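Side-chain contacts in mRNA export factor GLE1 (Saccharomyces cerevisiae, PDB 6B4E), which serves as a component of the nuclear pore complex in mRNA export, acting as an enzyme activator and binding inositol hexakisphosphate: residues L180-F183 with A184-R188; K252-I255 with L256-E259; S263-E267 with K268-G272. One frame throughout, in Å; residues are numbered along the deposited sequence.

Contact 1 of 3, residues L180-F183 with A184-R188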
ATOM      1  N   LEU A 180       2.516  -0.902  -3.717  1.00 25.50           N
ATOM      2  CA  LEU A 180       1.522   0.138  -3.518  1.00 35.07           C
ATOM      3  C   LEU A 180       0.235  -0.153  -4.282  1.00 32.48           C
ATOM      4  O   LEU A 180      -0.849   0.154  -3.776  1.00 31.71           O
ATOM      5  CB  LEU A 180       2.087   1.500  -3.897  1.00 40.84           C
ATOM      6  CG  LEU A 180       1.396   2.519  -3.006  1.00 70.38           C
ATOM      7  CD1 LEU A 180       2.362   3.387  -2.276  1.00 30.87           C
ATOM      8  CD2 LEU A 180       0.484   3.317  -3.852  1.00 34.80           C
ATOM      9  N   SER A 181       0.338  -0.765  -5.472  1.00 27.64           N
ATOM     10  CA  SER A 181      -0.822  -1.235  -6.232  1.00 33.93           C
ATOM     11  C   SER A 181      -1.742  -2.077  -5.371  1.00 21.75           C
ATOM     12  O   SER A 181      -2.968  -1.924  -5.395  1.00 24.44           O
ATOM     13  CB  SER A 181      -0.373  -2.103  -7.409  1.00 23.55           C
ATOM     14  OG  SER A 181      -0.009  -1.345  -8.528  1.00 63.89           O
ATOM     15  N   LEU A 182      -1.161  -3.028  -4.656  1.00 23.38           N
ATOM     16  CA  LEU A 182      -1.959  -3.890  -3.805  1.00 22.53           C
ATOM     17  C   LEU A 182      -2.631  -3.095  -2.693  1.00 24.57           C
ATOM     18  O   LEU A 182      -3.825  -3.272  -2.426  1.00 25.17           O
ATOM     19  CB  LEU A 182      -1.083  -4.990  -3.221  1.00 22.57           C
ATOM     20  CG  LEU A 182      -1.805  -5.878  -2.206  1.00 25.92           C
ATOM     21  CD1 LEU A 182      -2.910  -6.683  -2.880  1.00 36.20           C
ATOM     22  CD2 LEU A 182      -0.835  -6.804  -1.453  1.00 31.62           C
ATOM     23  N   PHE A 183      -1.882  -2.220  -2.023  1.00 29.90           N
ATOM     24  CA  PHE A 183      -2.469  -1.442  -0.936  1.00 32.17           C
ATOM     25  C   PHE A 183      -3.554  -0.518  -1.468  1.00 27.04           C
ATOM     26  O   PHE A 183      -4.625  -0.387  -0.866  1.00 25.28           O
ATOM     27  CB  PHE A 183      -1.384  -0.645  -0.218  1.00 31.88           C
ATOM     28  CG  PHE A 183      -1.879   0.120   0.988  1.00 28.74           C
ATOM     29  CD1 PHE A 183      -2.241  -0.547   2.135  1.00 36.29           C
ATOM     30  CD2 PHE A 183      -1.957   1.504   0.962  1.00 30.07           C
ATOM     31  CE1 PHE A 183      -2.688   0.156   3.248  1.00 35.21           C
ATOM     32  CE2 PHE A 183      -2.395   2.209   2.063  1.00 29.42           C
ATOM     33  CZ  PHE A 183      -2.763   1.532   3.207  1.00 33.26           C
ATOM     34  N   ALA A 184      -3.300   0.102  -2.615  1.00 25.27           N
ATOM     35  CA  ALA A 184      -4.288   0.966  -3.241  1.00 20.41           C
ATOM     36  C   ALA A 184      -5.616   0.244  -3.441  1.00 22.39           C
ATOM     37  O   ALA A 184      -6.677   0.766  -3.072  1.00 24.01           O
ATOM     38  CB  ALA A 184      -3.748   1.488  -4.568  1.00 24.03           C
ATOM     39  N   ILE A 185      -5.572  -0.938  -4.064  1.00 24.78           N
ATOM     40  CA  ILE A 185      -6.762  -1.775  -4.239  1.00 26.33           C
ATOM     41  C   ILE A 185      -7.492  -1.939  -2.913  1.00 26.90           C
ATOM     42  O   ILE A 185      -8.714  -1.759  -2.824  1.00 24.58           O
ATOM     43  CB  ILE A 185      -6.367  -3.150  -4.817  1.00 25.26           C
ATOM     44  CG1 ILE A 185      -5.954  -3.036  -6.295  1.00 22.72           C
ATOM     45  CG2 ILE A 185      -7.486  -4.189  -4.629  1.00 25.49           C
ATOM     46  CD1 ILE A 185      -7.081  -2.721  -7.268  1.00 25.59           C
ATOM     47  N   ILE A 186      -6.761  -2.358  -1.877  1.00 24.17           N
ATOM     48  CA  ILE A 186      -7.399  -2.636  -0.597  1.00 24.06           C
ATOM     49  C   ILE A 186      -8.149  -1.408  -0.089  1.00 25.08           C
ATOM     50  O   ILE A 186      -9.257  -1.525   0.453  1.00 27.30           O
ATOM     51  CB  ILE A 186      -6.352  -3.142   0.414  1.00 25.75           C
ATOM     52  CG1 ILE A 186      -5.867  -4.541  -0.002  1.00 30.51           C
ATOM     53  CG2 ILE A 186      -6.934  -3.171   1.831  1.00 36.28           C
ATOM     54  CD1 ILE A 186      -4.712  -5.097   0.801  1.00 27.97           C
ATOM     55  N   THR A 187      -7.572  -0.212  -0.247  1.00 24.89           N
ATOM     56  CA  THR A 187      -8.233   0.964   0.304  1.00 25.08           C
ATOM     57  C   THR A 187      -9.532   1.297  -0.417  1.00 21.81           C
ATOM     58  O   THR A 187     -10.385   1.962   0.178  1.00 27.25           O
ATOM     59  CB  THR A 187      -7.336   2.213   0.291  1.00 21.01           C
ATOM     60  OG1 THR A 187      -7.081   2.656  -1.050  1.00 22.03           O
ATOM     61  CG2 THR A 187      -6.015   1.992   1.049  1.00 27.01           C
ATOM     62  N   ARG A 188      -9.717   0.844  -1.660  1.00 23.17           N
ATOM     63  CA  ARG A 188     -10.911   1.202  -2.420  1.00 22.29           C
ATOM     64  C   ARG A 188     -11.885   0.038  -2.589  1.00 23.32           C
ATOM     65  O   ARG A 188     -12.958   0.216  -3.177  1.00 22.64           O
ATOM     66  CB  ARG A 188     -10.516   1.807  -3.781  1.00 24.60           C
ATOM     67  CG  ARG A 188      -9.776   0.913  -4.783  1.00 18.80           C
ATOM     68  CD  ARG A 188     -10.650  -0.142  -5.422  1.00 21.33           C
ATOM     69  NE  ARG A 188     -10.105  -0.488  -6.739  1.00 19.44           N
ATOM     70  CZ  ARG A 188     -10.673  -1.307  -7.615  1.00 23.41           C
ATOM     71  NH1 ARG A 188     -11.811  -1.910  -7.331  1.00 24.77           N
ATOM     72  NH2 ARG A 188     -10.072  -1.527  -8.791  1.00 20.39           N
TER

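Contact 2 of 3, residues K252-I255 with L256-E259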
ATOM      1  N   LYS A 252      -9.382  17.954  -7.233  1.00 18.31           N
ATOM      2  CA  LYS A 252      -8.323  18.924  -6.966  1.00 20.41           C
ATOM      3  C   LYS A 252      -7.005  18.222  -6.662  1.00 18.21           C
ATOM      4  O   LYS A 252      -5.934  18.691  -7.063  1.00 20.12           O
ATOM      5  CB  LYS A 252      -8.712  19.826  -5.798  1.00 19.06           C
ATOM      6  CG  LYS A 252      -9.875  20.756  -6.126  1.00 21.67           C
ATOM      7  CD  LYS A 252     -10.623  21.220  -4.885  1.00 26.27           C
ATOM      8  CE  LYS A 252      -9.731  21.949  -3.913  1.00 22.51           C
ATOM      9  NZ  LYS A 252     -10.510  22.443  -2.723  1.00 22.98           N
ATOM     10  N   LEU A 253      -7.060  17.098  -5.946  1.00 20.22           N
ATOM     11  CA  LEU A 253      -5.821  16.439  -5.556  1.00 25.35           C
ATOM     12  C   LEU A 253      -5.218  15.680  -6.733  1.00 27.29           C
ATOM     13  O   LEU A 253      -3.988  15.620  -6.867  1.00 21.70           O
ATOM     14  CB  LEU A 253      -6.091  15.525  -4.353  1.00 24.90           C
ATOM     15  CG  LEU A 253      -4.896  14.916  -3.622  1.00 28.36           C
ATOM     16  CD1 LEU A 253      -3.773  15.914  -3.428  1.00 25.13           C
ATOM     17  CD2 LEU A 253      -5.354  14.378  -2.293  1.00 25.74           C
ATOM     18  N   LEU A 254      -6.057  15.116  -7.609  1.00 17.69           N
ATOM     19  CA  LEU A 254      -5.533  14.483  -8.822  1.00 19.74           C
ATOM     20  C   LEU A 254      -4.885  15.507  -9.738  1.00 21.04           C
ATOM     21  O   LEU A 254      -3.845  15.229 -10.356  1.00 19.46           O
ATOM     22  CB  LEU A 254      -6.637  13.742  -9.577  1.00 22.12           C
ATOM     23  CG  LEU A 254      -7.270  12.533  -8.877  1.00 20.56           C
ATOM     24  CD1 LEU A 254      -8.120  11.786  -9.912  1.00 18.58           C
ATOM     25  CD2 LEU A 254      -6.246  11.613  -8.278  1.00 21.63           C
ATOM     26  N   ILE A 255      -5.489  16.691  -9.858  1.00 20.10           N
ATOM     27  CA  ILE A 255      -4.859  17.761 -10.628  1.00 19.52           C
ATOM     28  C   ILE A 255      -3.527  18.148  -9.998  1.00 23.77           C
ATOM     29  O   ILE A 255      -2.549  18.427 -10.700  1.00 23.01           O
ATOM     30  CB  ILE A 255      -5.813  18.963 -10.739  1.00 20.44           C
ATOM     31  CG1 ILE A 255      -7.044  18.562 -11.567  1.00 20.04           C
ATOM     32  CG2 ILE A 255      -5.101  20.186 -11.336  1.00 23.84           C
ATOM     33  CD1 ILE A 255      -8.174  19.532 -11.509  1.00 23.02           C
ATOM     34  N   LEU A 256      -3.466  18.191  -8.669  1.00 19.28           N
ATOM     35  CA  LEU A 256      -2.236  18.605  -8.013  1.00 21.83           C
ATOM     36  C   LEU A 256      -1.112  17.619  -8.306  1.00 23.52           C
ATOM     37  O   LEU A 256       0.002  18.032  -8.643  1.00 23.15           O
ATOM     38  CB  LEU A 256      -2.456  18.764  -6.511  1.00 20.93           C
ATOM     39  CG  LEU A 256      -1.301  19.441  -5.766  1.00 27.43           C
ATOM     40  CD1 LEU A 256      -1.123  20.913  -6.193  1.00 30.47           C
ATOM     41  CD2 LEU A 256      -1.549  19.368  -4.301  1.00 23.01           C
ATOM     42  N   ILE A 257      -1.379  16.306  -8.212  1.00 23.00           N
ATOM     43  CA  ILE A 257      -0.298  15.345  -8.486  1.00 23.10           C
ATOM     44  C   ILE A 257      -0.001  15.262  -9.979  1.00 25.26           C
ATOM     45  O   ILE A 257       1.161  15.139 -10.386  1.00 24.78           O
ATOM     46  CB  ILE A 257      -0.588  13.938  -7.903  1.00 19.85           C
ATOM     47  CG1 ILE A 257      -1.880  13.282  -8.436  1.00 23.22           C
ATOM     48  CG2 ILE A 257      -0.593  13.997  -6.411  1.00 24.02           C
ATOM     49  CD1 ILE A 257      -1.954  11.776  -8.119  1.00 23.84           C
ATOM     50  N   GLY A 258      -1.034  15.282 -10.824  1.00 20.82           N
ATOM     51  CA  GLY A 258      -0.821  14.993 -12.232  1.00 16.58           C
ATOM     52  C   GLY A 258      -0.335  16.168 -13.049  1.00 25.36           C
ATOM     53  O   GLY A 258       0.393  15.980 -14.031  1.00 25.31           O
ATOM     54  N   GLU A 259      -0.735  17.389 -12.682  0.53 23.16           N
ATOM     55  CA  GLU A 259      -0.302  18.600 -13.376  0.53 23.78           C
ATOM     56  C   GLU A 259       0.797  19.321 -12.604  0.53 26.02           C
ATOM     57  O   GLU A 259       1.902  19.514 -13.119  0.53 22.18           O
ATOM     58  CB  GLU A 259      -1.487  19.550 -13.597  0.53 30.04           C
ATOM     59  CG  GLU A 259      -1.098  20.898 -14.194  0.53 19.49           C
ATOM     60  CD  GLU A 259      -0.411  20.763 -15.555  0.53 30.20           C
ATOM     61  OE1 GLU A 259       0.613  21.436 -15.787  0.53 25.71           O
ATOM     62  OE2 GLU A 259      -0.904  19.983 -16.400  0.53 23.67           O
TER

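Contact 3 of 3, residues S263-E267 with K268-G272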
ATOM      1  N   SER A 263       4.777  19.044 -13.251  1.00 22.84           N
ATOM      2  CA  SER A 263       5.335  20.266 -13.834  1.00 30.09           C
ATOM      3  C   SER A 263       6.541  20.748 -13.043  1.00 34.12           C
ATOM      4  O   SER A 263       7.553  21.167 -13.622  1.00 27.83           O
ATOM      5  CB  SER A 263       4.278  21.378 -13.886  1.00 35.14           C
ATOM      6  OG  SER A 263       3.403  21.243 -14.986  1.00 90.86           O
ATOM      7  N   ARG A 264       6.443  20.720 -11.714  1.00 27.84           N
ATOM      8  CA  ARG A 264       7.510  21.256 -10.882  1.00 38.83           C
ATOM      9  C   ARG A 264       8.790  20.440 -10.985  1.00 46.56           C
ATOM     10  O   ARG A 264       9.869  20.978 -10.719  1.00 34.01           O
ATOM     11  CB  ARG A 264       7.044  21.324  -9.426  1.00 35.46           C
ATOM     12  CG  ARG A 264       5.913  22.317  -9.198  1.00 39.15           C
ATOM     13  CD  ARG A 264       6.399  23.744  -9.275  1.00 37.21           C
ATOM     14  NE  ARG A 264       7.371  24.041  -8.229  1.00 34.28           N
ATOM     15  CZ  ARG A 264       7.057  24.448  -7.004  1.00 60.82           C
ATOM     16  NH1 ARG A 264       8.017  24.698  -6.127  1.00 88.28           N
ATOM     17  NH2 ARG A 264       5.788  24.606  -6.653  1.00 79.76           N
ATOM     18  N   MET A 265       8.691  19.157 -11.354  1.00 30.39           N
ATOM     19  CA  MET A 265       9.842  18.271 -11.487  1.00 29.50           C
ATOM     20  C   MET A 265      10.198  17.997 -12.941  1.00 37.23           C
ATOM     21  O   MET A 265      10.933  17.047 -13.216  1.00 32.41           O
ATOM     22  CB  MET A 265       9.581  16.941 -10.775  1.00 26.91           C
ATOM     23  CG  MET A 265       9.081  17.046  -9.335  1.00 40.62           C
ATOM     24  SD  MET A 265      10.182  17.987  -8.239  1.00 42.17           S
ATOM     25  CE  MET A 265      11.624  16.965  -8.259  1.00 36.16           C
ATOM     26  N   ALA A 266       9.677  18.798 -13.882  1.00 29.57           N
ATOM     27  CA  ALA A 266       9.733  18.434 -15.297  1.00 27.81           C
ATOM     28  C   ALA A 266      11.158  18.290 -15.806  1.00 30.63           C
ATOM     29  O   ALA A 266      11.415  17.467 -16.688  1.00 30.87           O
ATOM     30  CB  ALA A 266       8.991  19.475 -16.135  1.00 29.87           C
ATOM     31  N   GLU A 267      12.094  19.083 -15.287  1.00 30.79           N
ATOM     32  CA  GLU A 267      13.456  19.025 -15.809  1.00 27.99           C
ATOM     33  C   GLU A 267      14.175  17.739 -15.430  1.00 31.79           C
ATOM     34  O   GLU A 267      15.183  17.397 -16.071  1.00 35.23           O
ATOM     35  CB  GLU A 267      14.245  20.238 -15.330  1.00 52.39           C
ATOM     36  CG  GLU A 267      13.807  21.503 -16.017  1.00 64.55           C
ATOM     37  CD  GLU A 267      13.854  21.389 -17.528  1.00 83.68           C
ATOM     38  OE1 GLU A 267      14.916  21.003 -18.061  1.00 85.48           O
ATOM     39  OE2 GLU A 267      12.818  21.659 -18.175  1.00 85.50           O
ATOM     40  N   LYS A 268      13.684  17.009 -14.426  1.00 29.18           N
ATOM     41  CA  LYS A 268      14.265  15.713 -14.090  1.00 32.69           C
ATOM     42  C   LYS A 268      13.949  14.650 -15.136  1.00 30.52           C
ATOM     43  O   LYS A 268      14.646  13.635 -15.192  1.00 29.50           O
ATOM     44  CB  LYS A 268      13.755  15.216 -12.735  1.00 29.42           C
ATOM     45  CG  LYS A 268      13.874  16.199 -11.578  1.00 33.10           C
ATOM     46  CD  LYS A 268      15.283  16.318 -11.045  1.00 40.60           C
ATOM     47  CE  LYS A 268      15.278  17.090  -9.733  1.00 52.47           C
ATOM     48  NZ  LYS A 268      16.639  17.521  -9.325  1.00 82.86           N
ATOM     49  N   LYS A 269      12.919  14.872 -15.959  1.00 31.44           N
ATOM     50  CA  LYS A 269      12.445  13.906 -16.955  1.00 29.02           C
ATOM     51  C   LYS A 269      12.299  12.521 -16.338  1.00 27.47           C
ATOM     52  O   LYS A 269      12.804  11.519 -16.850  1.00 31.23           O
ATOM     53  CB  LYS A 269      13.353  13.868 -18.180  1.00 28.79           C
ATOM     54  CG  LYS A 269      13.276  15.130 -19.042  1.00 33.18           C
ATOM     55  CD  LYS A 269      13.933  14.885 -20.404  1.00 45.39           C
ATOM     56  CE  LYS A 269      13.901  16.094 -21.330  1.00 60.71           C
ATOM     57  NZ  LYS A 269      14.884  17.138 -20.952  1.00 76.28           N
ATOM     58  N   TYR A 270      11.610  12.480 -15.202  1.00 25.14           N
ATOM     59  CA  TYR A 270      11.296  11.214 -14.556  1.00 21.97           C
ATOM     60  C   TYR A 270      10.306  10.446 -15.417  1.00 25.00           C
ATOM     61  O   TYR A 270       9.267  10.994 -15.817  1.00 25.37           O
ATOM     62  CB  TYR A 270      10.700  11.462 -13.179  1.00 25.75           C
ATOM     63  CG  TYR A 270      11.656  11.986 -12.113  1.00 32.35           C
ATOM     64  CD1 TYR A 270      12.976  11.563 -12.048  1.00 33.94           C
ATOM     65  CD2 TYR A 270      11.206  12.871 -11.128  1.00 30.90           C
ATOM     66  CE1 TYR A 270      13.826  12.013 -11.052  1.00 26.79           C
ATOM     67  CE2 TYR A 270      12.065  13.335 -10.130  1.00 26.86           C
ATOM     68  CZ  TYR A 270      13.374  12.897 -10.103  1.00 32.48           C
ATOM     69  OH  TYR A 270      14.250  13.333  -9.131  1.00 31.97           O
ATOM     70  N   VAL A 271      10.631   9.184 -15.702  1.00 26.01           N
ATOM     71  CA  VAL A 271       9.758   8.341 -16.519  1.00 21.49           C
ATOM     72  C   VAL A 271       8.395   8.191 -15.853  1.00 23.21           C
ATOM     73  O   VAL A 271       7.352   8.223 -16.523  1.00 22.66           O
ATOM     74  CB  VAL A 271      10.424   6.971 -16.766  1.00 23.49           C
ATOM     75  CG1 VAL A 271       9.447   5.987 -17.392  1.00 29.50           C
ATOM     76  CG2 VAL A 271      11.646   7.150 -17.649  1.00 30.55           C
ATOM     77  N   GLY A 272       8.383   8.039 -14.527  1.00 22.32           N
ATOM     78  CA  GLY A 272       7.121   7.930 -13.806  1.00 23.18           C
ATOM     79  C   GLY A 272       6.271   9.182 -13.885  1.00 22.69           C
ATOM     80  O   GLY A 272       5.033   9.099 -13.908  1.00 20.97           O
TER
HETATM   81  O   HOH W   1      10.004  14.725 -14.298  1.00 27.08           O
HETATM   82  O   HOH W   2      15.924  18.340 -18.795  1.00 39.33           O

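Contact 1 of 3, residues L180-F183 with A184-R188
F183 and T187, one turn apart near the C-terminal end of helix 169-188, make a CH-pi contact along one side of a buried alpha-helix, in the all-helical C-terminal part of GLE1. From its root outward, the side chain of F183 first meets the next peptide, CB lying 3.2 Å from A184 N. CG, still near that nitrogen, is anti to the backbone N (chi1 -176°), which carries the ring along the helix to the residue four places on. CD2 is equally near A184 N and the T187 methyl; CE2 and CZ meet that methyl, the closer pair being F183 CE2 and T187 CG2 at 3.8 Å. The methyl sits over one face, displaced toward the rim, 4.0 Å from the ring centroid.

In the backbone of the same two residues, T187 N donates to F183 O at 3.0 Å, one of four i to i+4 bonds between the segments. On a neighbouring strip, L182 CG and I186 CD1 pack at 4.3 Å, while helix 108-121 covers both side chains. L180 and A184 rest on W234 of helix 225-264. T187 OG1 bonds with S208 OG and donates to A184 O at 2.8 Å.

Contact 2 of 3, residues K252-I255 with L256-E259
L253 and L256 bring their branch methyls together on the side of helix 225-264, and the contacts around them illustrate how successive residues of one helix can serve different partners. Among the apolar contacts, L253 CD1 meets L256 CD2 at 4.2 Å, the two side chains crossing obliquely. Both leucines hold CG anti to the backbone N, L256 with chi1 -169°, and both also pack against helix 206-216 and against an apolar side chain of the partner protein's chain. A second pair, L254 CD2 and I257 CD1 at 4.3 Å, belongs to another strip of the helix, where W235, from a much earlier part of helix 225-264, touches both residues. I257 places CG1 between its backbone N and carbonyl carbon (chi1 59°), bringing CG1 to 3.4 Å from L254 O.

The backbone bonds form an unbroken i to i+4 ladder. L256 N, I257 N, G258 N and E259 N donate in turn to K252 O, L253 O, L254 O and I255 O; the last of these, E259 N to I255 O, measures 2.9 Å. A wider pi-type turn also occurs at 256-259.

The charged ends lead away from the neighbouring turn, that of K252 into the interface with the other protein. K252 NZ bonds to Q249 and to backbone of the partner chain, and K252 makes a cation-pi contact with an aromatic side chain there. E259 has its CB 3.3 Å from I255 O; in one of its two modelled conformers, and so less certainly, its carboxylate makes a salt bridge to R277 and a hydrogen bond to S263 OG. Such an arrangement is that of a helix packed within an alpha-helical domain, with one side on helices of its own chain and another on a bound protein.

Contact 3 of 3, residues S263-E267 with K268-G272
M265 reaches forward across the turn to K268 and Y270 with its terminal methyl. In this apolar cluster M265 CE lies 3.9 Å from K268 CE, and the two chains run obliquely past one another. The methionine is folded at both chi2 and chi3 (chi3 -64°), which curls the methyl round toward the aliphatic part of the lysine. The same methyl touches the tyrosine, M265 CE being 4.1 Å from Y270 CE2. K268 CB stands over the centre of the Y270 ring, 3.4 Å above its plane. F228 of helix 225-264 also packs on M265.

The backbone bonds define a short 3-10 turn linking helix 225-264 to helix 271-284. M265 is the first residue to leave helical angles, and Y270 occupies the N-cap position of the next helix. K268 N donates to M265 O at 3.0 Å and K269 N to A266 O at 3.1 Å, both from above the carbonyl plane. K269 then takes positive phi and psi (47° and 50°), turning the chain before Y270.

Two waters supplement these direct bonds. One donates to M265 O and accepts from Y270 N, joining the residue just past one helix to the N-cap of the next. The second donates to both E267 O and E267 OE1 and accepts from K269 NZ at 2.7 Å, bridging opposite charges whose own atoms, E267 OE1 and K269 NZ, remain 4.8 Å apart.

Overall arrangement
From the N terminus, the contacts come in series, and none nests within or crosses another. Since each joins adjoining segments, none closes a long loop. Contact 1 comes first, close to the end of helix 169-188 and nearest the centre of the chain. Helix 206-216 intervenes before helix 225-264, which runs past contact 1 through W234 and carries contact 2 in its later turns. Contact 3 follows where that helix ends and turns into helix 271-284. The centres of contacts 1 and 2 are about 19 Å apart, those of contacts 2 and 3 about 15 Å. Helix 225-264 thus links the buried interior to a periphery where another protein binds.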